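Local coordinates for protein SdbC (Legionella pneumophila subsp. pneumophila, PDB 4KSN) that is a Legionella effector of unknown function, represented here by its C-terminal domain, at residues 57-60 against 61-64. The protein carries 1 engineered substitution. Residues are numbered along the deposited sequence; the frame is centred on the assembly and turned at random.
Sequences LESE and TVSL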
# COMPACT_ATOMS: atom_id res chain seq x y z
N LEU A 57 -4.50 15.09 -7.05
CA LEU A 57 -5.04 15.90 -8.09
C LEU A 57 -4.32 17.21 -7.99
O LEU A 57 -3.95 17.64 -6.89
CB LEU A 57 -6.54 16.11 -7.90
CG LEU A 57 -7.37 14.83 -7.91
CD1 LEU A 57 -8.79 15.08 -7.43
CD2 LEU A 57 -7.38 14.17 -9.27
N GLU A 58 -4.18 17.90 -9.11
CA GLU A 58 -3.53 19.20 -9.15
C GLU A 58 -4.52 20.34 -8.99
O GLU A 58 -5.68 20.23 -9.39
CB GLU A 58 -2.79 19.33 -10.48
CG GLU A 58 -1.84 18.16 -10.74
CD GLU A 58 -0.63 18.54 -11.57
OE1 GLU A 58 0.31 17.70 -11.65
OE2 GLU A 58 -0.60 19.64 -12.15
N SER A 59 -4.05 21.45 -8.45
CA SER A 59 -4.83 22.68 -8.39
C SER A 59 -4.30 23.66 -9.41
O SER A 59 -3.12 23.64 -9.74
CB SER A 59 -4.68 23.32 -7.01
OG SER A 59 -5.15 24.65 -7.06
N GLU A 60 -5.15 24.60 -9.80
CA GLU A 60 -4.74 25.65 -10.70
C GLU A 60 -3.87 26.68 -10.00
O GLU A 60 -3.09 27.38 -10.67
CB GLU A 60 -5.97 26.34 -11.30
CG GLU A 60 -6.76 25.43 -12.24
CD GLU A 60 -6.24 25.44 -13.68
OE1 GLU A 60 -7.02 25.81 -14.60
OE2 GLU A 60 -5.06 25.08 -13.90
N THR A 61 -3.99 26.77 -8.67
CA THR A 61 -3.20 27.68 -7.89
C THR A 61 -1.96 27.06 -7.24
O THR A 61 -1.23 27.74 -6.61
CB THR A 61 -4.04 28.33 -6.76
OG1 THR A 61 -4.74 27.31 -6.04
CG2 THR A 61 -5.07 29.29 -7.36
N VAL A 62 -1.66 25.79 -7.44
CA VAL A 62 -0.49 25.23 -6.79
C VAL A 62 0.36 24.53 -7.84
O VAL A 62 -0.15 23.64 -8.50
CB VAL A 62 -0.94 24.20 -5.73
CG1 VAL A 62 0.28 23.55 -5.11
CG2 VAL A 62 -1.81 24.84 -4.65
N SER A 63 1.63 24.87 -7.98
CA SER A 63 2.53 24.18 -8.91
C SER A 63 3.04 22.91 -8.21
O SER A 63 3.49 22.99 -7.09
CB SER A 63 3.67 25.13 -9.22
OG SER A 63 4.82 24.49 -9.70
N LEU A 64 2.99 21.78 -8.89
CA LEU A 64 3.44 20.52 -8.31
C LEU A 64 4.36 19.87 -9.31
O LEU A 64 4.02 19.77 -10.49
CB LEU A 64 2.20 19.68 -8.12
CG LEU A 64 2.32 18.21 -7.72
CD1 LEU A 64 1.02 17.86 -7.04
CD2 LEU A 64 2.58 17.26 -8.90
O HOH W 1 1.08 21.63 -11.27
O HOH W 2 2.78 18.37 -12.46
O HOH W 3 -1.29 21.20 -8.06
O HOH W 4 -1.00 23.20 -10.93
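Ser59 and Val62 are the first and last residues of a type I beta turn that reverses the chain as it enters strand 62-71, with Glu60 and Thr61 at its two corners. The bond closing the turn is weak: the N-H of Val62 points almost straight at Ser59 O (165°), but the N lies 3.5 Å from it. The side chains of Ser59 and Thr61 reinforce the bend from one side, Ser59 OG meeting Thr61 OG1 hydroxyl to hydroxyl at 2.9 Å. Two torsions make this possible: Ser59 swings OG to the far side of CB from its backbone N (chi1 166°), while Thr61 holds OG1 between its own N and carbonyl carbon (chi1 50°). Short hydroxyl side chains suit these places, since they can bond to each other within a tight bend. Thr61 OG1 also hydrogen-bonds to Thr61 OG1 of the second subunit, so the turn takes part in the subunit interface. Val62 is buried, as suits its apolar side chain: CG2 lies 4.0 Å from Ser59 CB, and the side chain packs on Val62 of that subunit.

At the open end of the turn and beyond it, water joins the two arms. One water accepts from Ser59 N and donates to Val62 O; another donates to both Ser59 O and Val62 O, bridging two acceptors that cannot bond to each other. Glu58 and Leu64 cross nearly at right angles, and apolar leucine suits a place where it packs on Tyr15 and Leu17 of strand 10-20. An extended, exposed glutamate suits the other arm because its carboxylate can reach far enough to meet, through water, the N and O of Leu64: Glu58 OE2 takes a bond from a water 2.7 Å away that accepts from Leu64 N. A further water donates to both Glu58 OE1 and Leu64 O, and the same OE1 touches Leu64 CD2 at 3.6 Å.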